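Local structure of phenazine-1-carboxylate N-methyltransferase (2IP2) at residues 268-274 and 324-330. The protein transfers a methyl group from S-adenosyl-L-methionine to phenazine-1-carboxylate, giving 5-methylphenazine-1-carboxylate, a step in the biosynthesis of the virulence pigment pyocyanin. Sequence-based numbering, arbitrary orientation. Where two conformers were deposited one is given.
Sequences VVVIERT and METRMIV
Strands 268-272 and 326-330 run antiparallel, their axes 4.7 Å apart, with Val270-Ile329 and Glu272-Arg327 as hydrogen-bonded pairs. This is where the 3-2-1-4-5-7-6 sheet of the class I methyltransferase fold changes from parallel to antiparallel, strand 267-272 bonding to strand 236-240 along its other edge. Ile329 N reaches Val270 O at 2.8 Å in the carbonyl plane. In the Glu272 pair, Arg327 N sits above the carbonyl plane of Glu272, 44° out of it and off the lone pairs. On one face Val269 lies beside Val330, CG2 to CG2 4.0 Å, while its CG1, anti to the backbone N (chi1 170°), meets Met328 CG at 3.7 Å. The opposite face carries Val270 and Ile329, the latter packed on Val305 and Leu309 of helix 302-311, and also Glu272, close to Arg241, a predicted cofactor-binding residue. The Thr274 side chain runs roughly perpendicular to that of Arg327; Thr274 OG1 lies 3.1 Å from Arg327 CD and, in plane, at the guanidinium edge. Thr274 OG1 is hydrogen-bonded to Thr302, and Arg327 NH2 forms a salt bridge with Asp321. A water accepts from Thr274 N and donates to Glu325 O. Arg273, extended from CG to NE, passes alongside Glu325 O and ends against the 324-325 backbone, where NE donates to Met324 O at 3.1 Å, that oxygen lying nearly in the guanidinium plane, and NH2 adds a weak second bond.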
# COMPACT_ATOMS: atom_id res chain seq x y z
N VAL A 268 -8.98 -37.36 0.20
CA VAL A 268 -9.07 -36.22 -0.70
C VAL A 268 -8.49 -35.04 0.08
O VAL A 268 -8.74 -34.90 1.30
CB VAL A 268 -10.51 -35.95 -1.18
CG1 VAL A 268 -10.69 -34.52 -1.64
CG2 VAL A 268 -10.89 -36.92 -2.33
N VAL A 269 -7.66 -34.24 -0.60
CA VAL A 269 -6.95 -33.15 0.07
C VAL A 269 -7.22 -31.88 -0.76
O VAL A 269 -6.83 -31.80 -1.93
CB VAL A 269 -5.42 -33.43 0.16
CG1 VAL A 269 -4.63 -32.13 0.63
CG2 VAL A 269 -5.13 -34.65 1.08
N VAL A 270 -7.97 -30.94 -0.17
CA VAL A 270 -8.33 -29.71 -0.84
C VAL A 270 -7.35 -28.63 -0.37
O VAL A 270 -7.14 -28.42 0.86
CB VAL A 270 -9.74 -29.30 -0.44
CG1 VAL A 270 -10.09 -27.95 -1.05
CG2 VAL A 270 -10.79 -30.40 -0.84
N ILE A 271 -6.69 -27.99 -1.32
CA ILE A 271 -5.70 -26.95 -0.97
C ILE A 271 -6.27 -25.71 -1.58
O ILE A 271 -6.36 -25.64 -2.81
CB ILE A 271 -4.32 -27.28 -1.57
CG1 ILE A 271 -3.83 -28.63 -1.06
CG2 ILE A 271 -3.32 -26.17 -1.26
CD1 ILE A 271 -2.93 -29.34 -2.06
N GLU A 272 -6.70 -24.73 -0.75
CA GLU A 272 -7.38 -23.56 -1.28
C GLU A 272 -7.40 -22.44 -0.26
O GLU A 272 -7.34 -22.70 0.94
CB GLU A 272 -8.82 -23.88 -1.74
CG GLU A 272 -9.18 -23.08 -3.04
CD GLU A 272 -10.03 -23.83 -4.05
OE1 GLU A 272 -10.96 -24.56 -3.65
OE2 GLU A 272 -9.79 -23.66 -5.28
N ARG A 273 -7.41 -21.19 -0.70
CA ARG A 273 -7.64 -20.15 0.33
C ARG A 273 -9.11 -20.15 0.70
O ARG A 273 -9.95 -20.06 -0.16
CB ARG A 273 -7.32 -18.75 -0.15
CG ARG A 273 -5.92 -18.52 -0.53
CD ARG A 273 -5.68 -16.94 -0.46
NE ARG A 273 -4.26 -16.79 -0.61
CZ ARG A 273 -3.70 -16.48 -1.75
NH1 ARG A 273 -4.49 -16.18 -2.79
NH2 ARG A 273 -2.39 -16.41 -1.83
N THR A 274 -9.44 -20.24 1.97
CA THR A 274 -10.85 -20.08 2.34
C THR A 274 -10.96 -18.95 3.37
O THR A 274 -10.00 -18.68 4.07
CB THR A 274 -11.45 -21.37 2.98
OG1 THR A 274 -10.77 -21.64 4.21
CG2 THR A 274 -11.30 -22.56 2.06
N MET A 324 0.80 -18.17 3.31
CA MET A 324 0.14 -17.26 2.40
C MET A 324 -1.35 -17.49 2.35
O MET A 324 -1.94 -17.64 1.26
CB MET A 324 0.76 -17.35 1.02
CG MET A 324 2.26 -17.57 1.11
SD MET A 324 3.12 -16.77 -0.22
CE MET A 324 1.87 -15.54 -0.73
N GLU A 325 -1.96 -17.55 3.54
CA GLU A 325 -3.40 -17.62 3.70
C GLU A 325 -4.05 -18.80 2.96
O GLU A 325 -5.20 -18.71 2.55
CB GLU A 325 -4.08 -16.26 3.35
CG GLU A 325 -3.71 -15.06 4.25
CD GLU A 325 -4.11 -15.24 5.72
OE1 GLU A 325 -5.14 -15.90 5.98
OE2 GLU A 325 -3.42 -14.70 6.60
N THR A 326 -3.35 -19.93 2.83
CA THR A 326 -3.97 -21.08 2.13
C THR A 326 -4.32 -22.16 3.14
O THR A 326 -3.74 -22.22 4.22
CB THR A 326 -3.12 -21.67 0.96
OG1 THR A 326 -3.43 -23.07 0.74
CG2 THR A 326 -1.68 -21.56 1.23
N ARG A 327 -5.31 -22.97 2.82
CA ARG A 327 -5.79 -23.97 3.78
C ARG A 327 -5.54 -25.32 3.20
O ARG A 327 -5.65 -25.49 1.97
CB ARG A 327 -7.27 -23.85 3.97
CG ARG A 327 -7.68 -23.92 5.39
CD ARG A 327 -8.26 -22.56 5.75
NE ARG A 327 -7.80 -22.08 7.04
CZ ARG A 327 -8.23 -20.95 7.60
NH1 ARG A 327 -9.13 -20.18 7.01
NH2 ARG A 327 -7.75 -20.60 8.77
N MET A 328 -5.29 -26.30 4.06
CA MET A 328 -5.23 -27.69 3.58
C MET A 328 -6.34 -28.40 4.33
O MET A 328 -6.32 -28.42 5.55
CB MET A 328 -3.88 -28.35 3.90
CG MET A 328 -3.84 -29.86 3.45
SD MET A 328 -2.25 -30.66 3.82
CE MET A 328 -2.45 -30.93 5.58
N ILE A 329 -7.30 -28.95 3.60
CA ILE A 329 -8.42 -29.69 4.23
C ILE A 329 -8.29 -31.17 3.80
O ILE A 329 -8.44 -31.48 2.61
CB ILE A 329 -9.77 -29.09 3.81
CG1 ILE A 329 -9.89 -27.61 4.31
CG2 ILE A 329 -10.95 -29.91 4.35
CD1 ILE A 329 -10.97 -26.79 3.56
N VAL A 330 -8.03 -32.06 4.78
CA VAL A 330 -7.94 -33.50 4.50
C VAL A 330 -9.28 -34.18 4.86
O VAL A 330 -9.82 -33.97 5.96
CB VAL A 330 -6.73 -34.15 5.20
CG1 VAL A 330 -6.60 -35.63 4.75
CG2 VAL A 330 -5.43 -33.40 4.87
O HOH W 1 -7.09 -19.81 3.87